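Local structure of Phikz039 (3ZBQ) at residues V30-T35 and N39-N44; I68-G71 and A76-E79; K72-A77 and L148-G153; E79-H84 and G109-P114; S115-L120 and E125-V130. The protein belongs to the tubulin/FtsZ family of filament-forming, nucleotide-binding proteins, as a phage-encoded member known as PhuZ, and is modelled here with guanosine-5'-diphosphate. All coordinates share one frame; numbering follows the deposited sequence.

Interaction 1 (V30-T35 and N39-N44); sequences VCYIDT and NKHKHN
Y32 and D34 reach from the same side of strand 30-34 of the tubulin-like nucleotide-binding sheet and meet the loop that leads on to strand 49-51. The aromatic contacts gather on Y32. H41 turns an edge toward its face in an offset edge-to-face pair, with ring centroids 5.2 Å apart and planes at 78°. The amide of N44 stands steeply over the phenol ring, and its ND2 comes within 3.1 Å of Y32 CG; that nitrogen is also hydrogen-bonded to T49 OG1. F17 and F11 from neighbouring elements add further ring contacts to Y32.

Hydrogen bonds shape the loop as well. A type I turn runs from H41 to N44, closed by N44 N to H41 O at 3.0 Å. N44 OD1 folds back to accept from H41 N at 2.7 Å and so comes to lie over the centre of the imidazole. The one hydrogen bond between the two segments belongs to D34. CG anti to the backbone N (chi1 -157°) sends its carboxylate to N39, where it lies nearly coplanar with the amide, and N39 ND2 meets the syn lone pair of D34 OD2 at 2.8 Å, almost straight at 173°.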
# COMPACT_ATOMS: atom_id res chain seq x y z
N VAL A 30 -13.38 -3.60 8.51
CA VAL A 30 -12.80 -2.93 7.37
C VAL A 30 -13.51 -1.60 7.15
O VAL A 30 -14.67 -1.41 7.56
CB VAL A 30 -12.92 -3.79 6.08
CG1 VAL A 30 -12.32 -5.17 6.27
CG2 VAL A 30 -14.37 -3.91 5.66
N CYS A 31 -12.82 -0.68 6.49
CA CYS A 31 -13.42 0.60 6.17
C CYS A 31 -12.86 1.13 4.87
O CYS A 31 -11.82 0.65 4.39
CB CYS A 31 -13.24 1.61 7.32
SG CYS A 31 -11.52 2.07 7.67
N TYR A 32 -13.57 2.10 4.30
CA TYR A 32 -13.29 2.57 2.95
C TYR A 32 -13.23 4.09 2.91
O TYR A 32 -14.12 4.76 3.43
CB TYR A 32 -14.40 2.14 2.00
CG TYR A 32 -14.56 0.66 1.79
CD1 TYR A 32 -15.32 -0.11 2.66
CD2 TYR A 32 -13.99 0.04 0.69
CE1 TYR A 32 -15.49 -1.47 2.45
CE2 TYR A 32 -14.15 -1.32 0.47
CZ TYR A 32 -14.90 -2.06 1.35
OH TYR A 32 -15.07 -3.41 1.12
N ILE A 33 -12.19 4.62 2.28
CA ILE A 33 -12.02 6.06 2.16
C ILE A 33 -11.66 6.41 0.73
O ILE A 33 -10.71 5.86 0.16
CB ILE A 33 -10.91 6.60 3.10
CG1 ILE A 33 -11.06 6.05 4.53
CG2 ILE A 33 -10.92 8.13 3.13
CD1 ILE A 33 -10.34 4.75 4.74
N ASP A 34 -12.41 7.33 0.13
CA ASP A 34 -12.16 7.71 -1.26
C ASP A 34 -12.61 9.14 -1.49
O ASP A 34 -13.15 9.79 -0.59
CB ASP A 34 -12.92 6.77 -2.20
CG ASP A 34 -12.31 6.71 -3.60
OD1 ASP A 34 -11.45 7.56 -3.94
OD2 ASP A 34 -12.70 5.79 -4.35
N THR A 35 -12.39 9.62 -2.71
CA THR A 35 -12.84 10.94 -3.14
C THR A 35 -13.89 10.80 -4.23
O THR A 35 -14.15 11.73 -5.00
CB THR A 35 -11.66 11.75 -3.70
OG1 THR A 35 -11.09 11.03 -4.79
CG2 THR A 35 -10.58 11.96 -2.62
N ASN A 39 -16.94 4.67 -7.09
CA ASN A 39 -16.23 3.45 -6.73
C ASN A 39 -16.95 2.62 -5.68
O ASN A 39 -16.57 1.48 -5.41
CB ASN A 39 -14.82 3.77 -6.23
CG ASN A 39 -13.88 4.16 -7.35
OD1 ASN A 39 -14.02 3.69 -8.49
ND2 ASN A 39 -12.91 5.01 -7.04
N LYS A 40 -17.99 3.20 -5.09
CA LYS A 40 -18.80 2.47 -4.12
C LYS A 40 -19.43 1.25 -4.77
O LYS A 40 -19.79 1.26 -5.96
CB LYS A 40 -19.84 3.39 -3.49
CG LYS A 40 -19.23 4.45 -2.57
CD LYS A 40 -20.24 5.53 -2.20
CE LYS A 40 -21.39 4.97 -1.39
NZ LYS A 40 -22.56 5.91 -1.39
N HIS A 41 -19.52 0.18 -3.99
CA HIS A 41 -20.10 -1.07 -4.44
C HIS A 41 -21.06 -1.59 -3.37
O HIS A 41 -21.30 -0.91 -2.36
CB HIS A 41 -19.00 -2.09 -4.74
CG HIS A 41 -17.98 -2.19 -3.65
ND1 HIS A 41 -18.25 -2.75 -2.42
CD2 HIS A 41 -16.69 -1.79 -3.60
CE1 HIS A 41 -17.17 -2.70 -1.66
NE2 HIS A 41 -16.20 -2.13 -2.36
N LYS A 42 -21.60 -2.78 -3.58
CA LYS A 42 -22.65 -3.32 -2.72
C LYS A 42 -22.24 -3.44 -1.24
O LYS A 42 -23.10 -3.47 -0.36
CB LYS A 42 -23.11 -4.68 -3.23
CG LYS A 42 -24.45 -5.14 -2.67
CD LYS A 42 -24.83 -6.51 -3.21
CE LYS A 42 -26.33 -6.73 -3.16
NZ LYS A 42 -26.72 -8.11 -3.55
N HIS A 43 -20.94 -3.51 -0.97
CA HIS A 43 -20.48 -3.71 0.41
C HIS A 43 -20.04 -2.41 1.10
O HIS A 43 -19.59 -2.42 2.25
CB HIS A 43 -19.38 -4.78 0.46
CG HIS A 43 -19.82 -6.11 -0.06
ND1 HIS A 43 -20.93 -6.77 0.44
CD2 HIS A 43 -19.31 -6.91 -1.03
CE1 HIS A 43 -21.08 -7.92 -0.21
NE2 HIS A 43 -20.11 -8.03 -1.10
N ASN A 44 -20.18 -1.29 0.40
CA ASN A 44 -19.98 0.02 1.02
C ASN A 44 -21.25 0.46 1.71
O ASN A 44 -22.31 0.53 1.09
CB ASN A 44 -19.57 1.07 -0.01
CG ASN A 44 -18.20 0.82 -0.58
OD1 ASN A 44 -18.06 0.35 -1.71
ND2 ASN A 44 -17.17 1.14 0.20

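Interaction 2 (I68-G71 and A76-E79); sequences IGMG and AAAE
A76, which faces M70 across this contact, has its backbone N held by the side chain of D73: A76 N donates to D73 OD1, the N-cap bond that starts helix 74-81. Beyond this cap the contact is apolar and rests on one side chain. M70 lies alongside the first turn of helix 74-81. Its CG sits 3.6 Å from A77 CB, and its CB is 3.9 Å from the same methyl. The chain then bends at chi2 (-75°), which brings the sulfur back against the helix backbone, where M70 SD is 3.7 Å from A77 CA. The methyl of A76 meets the sulfur more loosely, M70 SD to A76 CB being 4.2 Å.

The segment 68-71 belongs to the loop between strand 49-51 and helix 74-81, which probably corresponds to the T3 loop of tubulins, one of the loops that surround the nucleotide. The M70 side chain comes within about 5 Å of the bound guanosine-5'-diphosphate at nearest atoms, and it also packs on T35, A107 and S108. Just before it, the loop is tied to the end of strand 30-34 by a probable hydrogen bond from G69 N to T35 O. At the far tip of the methionine, M70 CE packs on L80 CD2, one turn further along the same helix.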
# COMPACT_ATOMS: atom_id res chain seq x y z
N ILE A 68 -16.13 13.13 -7.49
CA ILE A 68 -15.99 12.49 -8.79
C ILE A 68 -14.55 12.03 -9.04
O ILE A 68 -14.12 11.90 -10.18
CB ILE A 68 -16.45 13.42 -9.91
CG1 ILE A 68 -15.77 14.79 -9.79
CG2 ILE A 68 -17.97 13.57 -9.86
CD1 ILE A 68 -15.97 15.70 -11.04
N GLY A 69 -13.81 11.77 -7.96
CA GLY A 69 -12.45 11.31 -8.09
C GLY A 69 -11.45 12.42 -8.33
O GLY A 69 -11.81 13.61 -8.43
N MET A 70 -10.18 12.04 -8.45
CA MET A 70 -9.11 13.01 -8.66
C MET A 70 -8.37 12.78 -9.98
O MET A 70 -7.43 13.50 -10.31
CB MET A 70 -8.15 12.98 -7.46
CG MET A 70 -8.74 13.62 -6.22
SD MET A 70 -8.77 15.42 -6.30
CE MET A 70 -10.52 15.71 -6.08
N GLY A 71 -8.81 11.77 -10.74
CA GLY A 71 -8.22 11.46 -12.04
C GLY A 71 -6.70 11.50 -12.12
O GLY A 71 -6.14 12.20 -12.96
N ALA A 76 -3.41 17.48 -6.44
CA ALA A 76 -4.75 17.95 -6.12
C ALA A 76 -5.39 17.08 -5.05
O ALA A 76 -6.05 17.60 -4.14
CB ALA A 76 -5.64 17.99 -7.38
N ALA A 77 -5.21 15.77 -5.15
CA ALA A 77 -5.78 14.86 -4.17
C ALA A 77 -5.21 15.17 -2.80
O ALA A 77 -5.94 15.25 -1.81
CB ALA A 77 -5.51 13.43 -4.56
N ALA A 78 -3.89 15.35 -2.73
CA ALA A 78 -3.25 15.61 -1.44
C ALA A 78 -3.74 16.93 -0.83
O ALA A 78 -3.97 17.01 0.38
CB ALA A 78 -1.74 15.60 -1.59
N GLU A 79 -3.90 17.95 -1.66
CA GLU A 79 -4.43 19.24 -1.20
C GLU A 79 -5.80 19.08 -0.58
O GLU A 79 -6.14 19.75 0.41
CB GLU A 79 -4.59 20.22 -2.37
CG GLU A 79 -3.34 20.90 -2.85
CD GLU A 79 -3.65 21.86 -4.00
OE1 GLU A 79 -4.31 22.90 -3.75
OE2 GLU A 79 -3.23 21.59 -5.15

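Interaction 3 (K72-A77 and L148-G153); sequences KDRKAA and LKTFEG
R74 and T150 make this contact on their own, side chain to side chain; the nearest CA atoms of the two segments, those of R74 and T150, are 11.5 Å apart. The link between them is a hydrogen bond: R74 NH2 donates to T150 OG1 at 2.9 Å and 155°. The hydroxyl lies at the edge of the guanidinium, 15° from its plane. To get there the arginine leaves the first turn of helix 74-81 and bends at chi3, approaching from the opposite direction to the threonine of helix 138-158.

The hydroxyl and the guanidinium each have a further polar partner. Chi1 of -68° sets T150 OG1 beside its own backbone N, where it can also reach back to G146 O one turn earlier. Since a carbonyl can only accept, the hydroxyl proton goes there, and the oxygen still has lone pairs for the arginine. R74 NE in turn is hydrogen-bonded to S110 OG, so the guanidinium is gripped at two nitrogens.

Van der Waals contact is slight. T150 CB lies 3.8 Å from R74 NH2, while T150 CG2 leans on P114. N143 and S147 flank the arginine side chain.

Just before R74, K72 touches the guanosine-5'-diphosphate, and its O accepts from N143 ND2 of the same helix as T150. The oxygens named for R74, T150 OG1 and S110 OG, are neutral, so the arginine ties helices 74-81, 109-122 and 138-158 by directional hydrogen bonds at the protein surface.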
# COMPACT_ATOMS: atom_id res chain seq x y z
N LYS A 72 -6.05 10.75 -11.24
CA LYS A 72 -4.58 10.62 -11.20
C LYS A 72 -3.81 11.91 -10.91
O LYS A 72 -2.59 11.97 -11.11
CB LYS A 72 -4.06 9.92 -12.46
CG LYS A 72 -4.60 8.52 -12.61
CD LYS A 72 -3.93 7.80 -13.77
CE LYS A 72 -4.44 6.37 -13.91
NZ LYS A 72 -5.88 6.33 -14.31
N ASP A 73 -4.51 12.93 -10.41
CA ASP A 73 -3.86 14.18 -10.01
C ASP A 73 -3.48 14.07 -8.54
O ASP A 73 -4.26 14.44 -7.66
CB ASP A 73 -4.80 15.37 -10.22
CG ASP A 73 -4.09 16.72 -10.12
OD1 ASP A 73 -3.08 16.83 -9.38
OD2 ASP A 73 -4.54 17.67 -10.79
N ARG A 74 -2.29 13.54 -8.28
CA ARG A 74 -1.84 13.27 -6.91
C ARG A 74 -1.72 14.54 -6.06
O ARG A 74 -2.04 14.52 -4.86
CB ARG A 74 -0.49 12.53 -6.92
CG ARG A 74 -0.58 11.06 -6.57
CD ARG A 74 0.81 10.44 -6.34
NE ARG A 74 1.02 10.05 -4.93
CZ ARG A 74 2.06 10.44 -4.20
NH1 ARG A 74 3.01 11.19 -4.74
NH2 ARG A 74 2.17 10.05 -2.93
N LYS A 75 -1.25 15.63 -6.66
CA LYS A 75 -1.11 16.88 -5.92
C LYS A 75 -2.46 17.45 -5.51
O LYS A 75 -2.65 17.85 -4.36
CB LYS A 75 -0.30 17.90 -6.71
CG LYS A 75 1.13 17.48 -6.90
CD LYS A 75 1.96 18.58 -7.53
CE LYS A 75 3.38 18.11 -7.77
NZ LYS A 75 4.25 19.20 -8.29
N ALA A 76 -3.41 17.48 -6.44
CA ALA A 76 -4.75 17.95 -6.12
C ALA A 76 -5.39 17.08 -5.05
O ALA A 76 -6.05 17.60 -4.14
CB ALA A 76 -5.64 17.99 -7.38
N ALA A 77 -5.21 15.77 -5.15
CA ALA A 77 -5.78 14.86 -4.17
C ALA A 77 -5.21 15.17 -2.80
O ALA A 77 -5.94 15.25 -1.81
CB ALA A 77 -5.51 13.43 -4.56
N LEU A 148 6.61 5.92 -4.14
CA LEU A 148 7.76 5.20 -3.57
C LEU A 148 8.55 6.15 -2.68
O LEU A 148 8.97 5.79 -1.56
CB LEU A 148 8.66 4.63 -4.68
CG LEU A 148 9.93 3.93 -4.17
CD1 LEU A 148 9.57 2.72 -3.31
CD2 LEU A 148 10.83 3.51 -5.33
N LYS A 149 8.75 7.37 -3.18
CA LYS A 149 9.40 8.42 -2.42
C LYS A 149 8.61 8.78 -1.17
O LYS A 149 9.19 9.05 -0.11
CB LYS A 149 9.60 9.66 -3.30
CG LYS A 149 10.73 9.51 -4.31
CD LYS A 149 10.68 10.64 -5.34
CE LYS A 149 11.72 10.47 -6.44
NZ LYS A 149 13.10 10.57 -5.94
N THR A 150 7.28 8.76 -1.29
CA THR A 150 6.39 9.03 -0.16
C THR A 150 6.63 8.03 0.99
O THR A 150 6.66 8.42 2.15
CB THR A 150 4.92 8.99 -0.61
OG1 THR A 150 4.66 10.12 -1.48
CG2 THR A 150 3.97 9.02 0.59
N PHE A 151 6.79 6.75 0.66
CA PHE A 151 7.04 5.73 1.70
C PHE A 151 8.26 6.11 2.52
O PHE A 151 8.31 5.91 3.73
CB PHE A 151 7.29 4.36 1.07
CG PHE A 151 6.16 3.86 0.20
CD1 PHE A 151 4.85 4.31 0.39
CD2 PHE A 151 6.41 2.93 -0.79
CE1 PHE A 151 3.81 3.84 -0.41
CE2 PHE A 151 5.37 2.45 -1.60
CZ PHE A 151 4.08 2.90 -1.41
N GLU A 152 9.27 6.64 1.84
CA GLU A 152 10.51 7.04 2.50
C GLU A 152 10.27 8.27 3.35
O GLU A 152 10.77 8.36 4.48
CB GLU A 152 11.59 7.31 1.45
CG GLU A 152 13.02 7.16 1.94
CD GLU A 152 13.51 5.71 1.93
OE1 GLU A 152 12.76 4.81 2.34
OE2 GLU A 152 14.68 5.48 1.53
N GLY A 153 9.49 9.21 2.82
CA GLY A 153 9.13 10.43 3.54
C GLY A 153 8.28 10.14 4.77
O GLY A 153 8.50 10.72 5.84

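Interaction 4 (E79-H84 and G109-P114); sequences ELISAH and GSTIGP. With GDP (guanosine-5'-diphosphate), chain B.
I81 presses into the first turns of helix 109-122, where it meets I112 and T111. Its branches divide the work. I81 CG2 packs on I112 CG1 at 4.0 Å, I81 CD1 reaches over the backbone to I112 N at 3.7 Å, and I81 CG1 lies 3.8 Å from T111 OG1. The torsions explain the fit. I81 CG1 sits between the backbone N and the carbonyl carbon (chi1 68°), a crowded position for a helix residue, and chi2 at 93° is off the usual staggered values; together they swing the ethyl end along helix 109-122. Side chain to side chain the two isoleucines cross obliquely and meet carbon to carbon, in a fully buried patch.

T111 OG1 is polar but bonds elsewhere: its hydroxyl is hydrogen-bonded to A107 O, with S108 O also within bonding reach, so its proton is taken up away from I81. The same threonine touches A77 and A78, one turn back on helix 74-81, and I81 also packs on T35 and I52.

Further out lies the nucleotide. G109 N, at the start of the helix, donates to O2B of the guanosine-5'-diphosphate at 2.8 Å and 161°. With no side chain at G109 the phosphate oxygen can come close; G113, one turn on, packs tightly against G109 O, which accepts from G113 N at 2.9 Å. A107 N and S108 N also bond to the nucleotide. A glycine-rich segment running into a helix N-terminus, with G109 N on a phosphate oxygen, is the phosphate-binding signature of the tubulin/FtsZ family.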
# COMPACT_ATOMS: atom_id res chain seq x y z
N GLU A 79 -3.90 17.95 -1.66
CA GLU A 79 -4.43 19.24 -1.20
C GLU A 79 -5.80 19.08 -0.58
O GLU A 79 -6.14 19.75 0.41
CB GLU A 79 -4.59 20.22 -2.37
CG GLU A 79 -3.34 20.90 -2.85
CD GLU A 79 -3.65 21.86 -4.00
OE1 GLU A 79 -4.31 22.90 -3.75
OE2 GLU A 79 -3.23 21.59 -5.15
N LEU A 80 -6.60 18.21 -1.19
CA LEU A 80 -7.97 18.03 -0.75
C LEU A 80 -8.01 17.24 0.56
O LEU A 80 -8.59 17.69 1.54
CB LEU A 80 -8.78 17.28 -1.82
CG LEU A 80 -10.17 16.83 -1.33
CD1 LEU A 80 -11.02 18.03 -0.91
CD2 LEU A 80 -10.88 16.00 -2.37
N ILE A 81 -7.35 16.09 0.56
CA ILE A 81 -7.57 15.11 1.61
C ILE A 81 -6.78 15.31 2.91
O ILE A 81 -7.21 14.84 3.96
CB ILE A 81 -7.38 13.65 1.09
CG1 ILE A 81 -5.92 13.36 0.72
CG2 ILE A 81 -8.30 13.38 -0.10
CD1 ILE A 81 -5.11 12.73 1.87
N SER A 82 -5.64 15.99 2.84
CA SER A 82 -4.73 16.02 4.00
C SER A 82 -5.35 16.51 5.30
O SER A 82 -5.14 15.92 6.36
CB SER A 82 -3.48 16.84 3.67
OG SER A 82 -2.72 16.20 2.66
N ALA A 83 -6.13 17.58 5.22
CA ALA A 83 -6.73 18.16 6.43
C ALA A 83 -7.82 17.27 7.05
O ALA A 83 -8.20 17.47 8.21
CB ALA A 83 -7.27 19.56 6.15
N HIS A 84 -8.31 16.29 6.29
CA HIS A 84 -9.39 15.43 6.77
C HIS A 84 -8.89 14.19 7.51
O HIS A 84 -9.67 13.49 8.15
CB HIS A 84 -10.26 14.97 5.61
CG HIS A 84 -10.92 16.09 4.87
ND1 HIS A 84 -12.22 16.47 5.11
CD2 HIS A 84 -10.47 16.89 3.87
CE1 HIS A 84 -12.55 17.46 4.30
NE2 HIS A 84 -11.50 17.74 3.54
N GLY A 109 -5.83 6.89 -3.49
CA GLY A 109 -5.27 5.86 -2.62
C GLY A 109 -3.84 6.18 -2.25
O GLY A 109 -3.42 5.93 -1.12
N SER A 110 -3.09 6.74 -3.20
CA SER A 110 -1.67 7.01 -2.98
C SER A 110 -1.38 8.27 -2.16
O SER A 110 -0.23 8.62 -1.93
CB SER A 110 -0.95 7.12 -4.32
OG SER A 110 -1.28 8.34 -4.96
N THR A 111 -2.44 8.95 -1.73
CA THR A 111 -2.28 10.07 -0.81
C THR A 111 -3.01 9.79 0.50
O THR A 111 -2.42 9.91 1.57
CB THR A 111 -2.76 11.41 -1.44
OG1 THR A 111 -4.10 11.26 -1.91
CG2 THR A 111 -1.85 11.80 -2.59
N ILE A 112 -4.27 9.38 0.42
CA ILE A 112 -5.03 8.97 1.60
C ILE A 112 -4.31 7.84 2.36
O ILE A 112 -4.15 7.92 3.57
CB ILE A 112 -6.46 8.48 1.25
CG1 ILE A 112 -7.30 9.63 0.68
CG2 ILE A 112 -7.16 7.90 2.48
CD1 ILE A 112 -8.61 9.16 0.01
N GLY A 113 -3.89 6.81 1.64
CA GLY A 113 -3.25 5.66 2.27
C GLY A 113 -2.01 6.02 3.06
O GLY A 113 -1.95 5.80 4.27
N PRO A 114 -1.00 6.58 2.37
CA PRO A 114 0.21 6.98 3.08
C PRO A 114 -0.04 8.04 4.16
O PRO A 114 0.66 8.04 5.17
CB PRO A 114 1.10 7.52 1.97
CG PRO A 114 0.68 6.74 0.75
CD PRO A 114 -0.83 6.61 0.91
PB GDP B . -7.25 6.22 -7.15
O1B GDP B . -8.73 6.03 -6.97
O2B GDP B . -6.50 5.73 -5.92
O3B GDP B . -6.89 7.65 -7.45
O3A GDP B . -6.70 5.36 -8.40
PA GDP B . -7.09 3.84 -8.74
O1A GDP B . -8.54 3.57 -9.04
O2A GDP B . -6.57 2.92 -7.65
O5' GDP B . -6.25 3.59 -10.08
C5' GDP B . -4.85 3.83 -10.13
C4' GDP B . -4.16 2.63 -10.78
O4' GDP B . -4.27 1.50 -9.91
C3' GDP B . -4.81 2.17 -12.07
O3' GDP B . -4.25 2.90 -13.18
C2' GDP B . -4.47 0.70 -12.12
O2' GDP B . -3.14 0.54 -12.61
C1' GDP B . -4.40 0.30 -10.66
N9 GDP B . -5.63 -0.37 -10.20
C8 GDP B . -6.84 0.19 -9.97
N7 GDP B . -7.72 -0.75 -9.53
C5 GDP B . -7.07 -1.92 -9.46
C6 GDP B . -7.39 -3.32 -9.07
O6 GDP B . -8.54 -3.63 -8.67
N1 GDP B . -6.40 -4.22 -9.14
C2 GDP B . -5.15 -3.91 -9.56
N2 GDP B . -4.20 -4.87 -9.63
N3 GDP B . -4.79 -2.66 -9.93
C4 GDP B . -5.69 -1.66 -9.90

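Interaction 5 (S115-L120 and E125-V130); sequences SLVSHL and EVVVSV
The flat group at this contact is the carbonyl of L120: E125 N donates to L120 O at 3.0 Å and 158°, coming in 32° out of the carbonyl plane. The same L120 O is brushed by E125 CG at 3.2 Å, because the glutamate starts toward the helix before its chain bends at chi2. That bend carries the carboxylate away from helix 115-120, and outside the two segments E125 OE1 forms a salt bridge with K4 NZ.

Past this turn the contact is apolar. V127, the first clear strand residue, points both methyls at the helix. V127 CG2 lies 3.8 Å from L120 CB, and V127 CG1 meets V117 CG2 at 3.9 Å, so the valine fits between residues one turn apart. V117 holds CG1 anti to its own N, which sets both methyls against V127, CG2 reaching on to S129 OG. That hydroxyl is not left without a partner in the buried interface, since it is hydrogen-bonded to Y102 OH. V100 of strand 97-103 touches both V117 and V127 and extends the same core.

Between V117 and V127 the CA atoms are 6.6 Å apart. Helix 115-120 and strand 127-130 run almost antiparallel, at 171°, their axes 9.3 Å apart at closest approach. Strand 97-103, helix 109-122 and strand 127-133 thus form a beta-alpha-beta crossover in which the helix lies on neighbouring parallel strands, the repeating layout of the nucleotide-binding domain in tubulin-like proteins.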
# COMPACT_ATOMS: atom_id res chain seq x y z
N SER A 115 -1.01 8.92 3.95
CA SER A 115 -1.34 9.89 5.00
C SER A 115 -1.90 9.22 6.24
O SER A 115 -1.59 9.63 7.36
CB SER A 115 -2.33 10.94 4.50
OG SER A 115 -1.77 11.67 3.42
N LEU A 116 -2.72 8.19 6.05
CA LEU A 116 -3.23 7.42 7.19
C LEU A 116 -2.09 6.67 7.87
O LEU A 116 -2.03 6.65 9.09
CB LEU A 116 -4.34 6.44 6.78
CG LEU A 116 -5.72 7.06 6.54
CD1 LEU A 116 -6.62 6.11 5.75
CD2 LEU A 116 -6.38 7.43 7.86
N VAL A 117 -1.19 6.08 7.09
CA VAL A 117 -0.05 5.36 7.68
C VAL A 117 0.77 6.31 8.54
O VAL A 117 1.17 5.97 9.66
CB VAL A 117 0.86 4.76 6.59
CG1 VAL A 117 2.09 4.11 7.24
CG2 VAL A 117 0.10 3.72 5.80
N SER A 118 1.02 7.51 8.01
CA SER A 118 1.80 8.50 8.73
C SER A 118 1.13 8.89 10.05
O SER A 118 1.77 8.90 11.10
CB SER A 118 2.02 9.74 7.88
OG SER A 118 2.89 10.64 8.55
N HIS A 119 -0.16 9.18 9.97
CA HIS A 119 -0.92 9.56 11.16
C HIS A 119 -0.92 8.43 12.17
O HIS A 119 -0.66 8.65 13.35
CB HIS A 119 -2.36 9.92 10.79
CG HIS A 119 -3.18 10.39 11.95
ND1 HIS A 119 -3.31 11.73 12.26
CD2 HIS A 119 -3.87 9.71 12.90
CE1 HIS A 119 -4.07 11.85 13.34
NE2 HIS A 119 -4.42 10.65 13.74
N LEU A 120 -1.21 7.22 11.71
CA LEU A 120 -1.28 6.07 12.62
C LEU A 120 0.07 5.80 13.28
O LEU A 120 0.14 5.50 14.47
CB LEU A 120 -1.76 4.82 11.88
CG LEU A 120 -3.18 4.78 11.33
CD1 LEU A 120 -3.27 3.73 10.23
CD2 LEU A 120 -4.18 4.47 12.42
N GLU A 125 1.01 3.29 16.36
CA GLU A 125 0.34 2.08 15.88
C GLU A 125 1.23 1.22 14.99
O GLU A 125 2.25 1.68 14.45
CB GLU A 125 -0.95 2.43 15.11
CG GLU A 125 -1.88 3.38 15.84
CD GLU A 125 -2.55 2.77 17.06
OE1 GLU A 125 -2.52 1.54 17.23
OE2 GLU A 125 -3.14 3.54 17.85
N VAL A 126 0.83 -0.04 14.84
CA VAL A 126 1.49 -1.02 13.99
C VAL A 126 0.72 -1.08 12.68
O VAL A 126 -0.50 -1.34 12.65
CB VAL A 126 1.45 -2.40 14.65
CG1 VAL A 126 1.93 -3.48 13.67
CG2 VAL A 126 2.30 -2.40 15.92
N VAL A 127 1.43 -0.84 11.59
CA VAL A 127 0.80 -0.66 10.28
C VAL A 127 1.55 -1.41 9.19
O VAL A 127 2.79 -1.40 9.16
CB VAL A 127 0.76 0.84 9.88
CG1 VAL A 127 -0.08 1.05 8.59
CG2 VAL A 127 0.20 1.71 11.01
N VAL A 128 0.81 -2.05 8.30
CA VAL A 128 1.39 -2.62 7.08
C VAL A 128 0.59 -2.09 5.89
O VAL A 128 -0.63 -1.97 5.96
CB VAL A 128 1.32 -4.16 7.10
CG1 VAL A 128 1.68 -4.73 5.73
CG2 VAL A 128 2.25 -4.71 8.17
N SER A 129 1.28 -1.75 4.80
CA SER A 129 0.60 -1.34 3.58
C SER A 129 0.67 -2.43 2.53
O SER A 129 1.73 -3.06 2.33
CB SER A 129 1.23 -0.07 3.00
OG SER A 129 0.82 1.07 3.74
N VAL A 130 -0.44 -2.64 1.84
CA VAL A 130 -0.47 -3.52 0.68
C VAL A 130 -0.73 -2.63 -0.54
O VAL A 130 -1.76 -1.96 -0.62
CB VAL A 130 -1.53 -4.65 0.82
CG1 VAL A 130 -1.50 -5.56 -0.39
CG2 VAL A 130 -1.25 -5.48 2.10

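Interactions 4 and 5 are buried and share helix 109-122, with I81 CD1 touching S115 OG between them; carbon packing dominates both. Interactions 2, 3 and 4 all draw on helix 74-81 but use successive positions along it: a methionine on alanines, an arginine bond at the surface, and an isoleucine wedge into the core. Interaction 1, on strand 30-34 and the loop after it, mixes polar bonds with rings, and its T35 packs on both M70 and I81. R74 NE to S110 OG joins interactions 3 and 4. Nearness to the nucleotide does not set the chemistry: M70 packs apolar close to it, while interaction 4 also holds G109 on its phosphate; interaction 5 lies farther away.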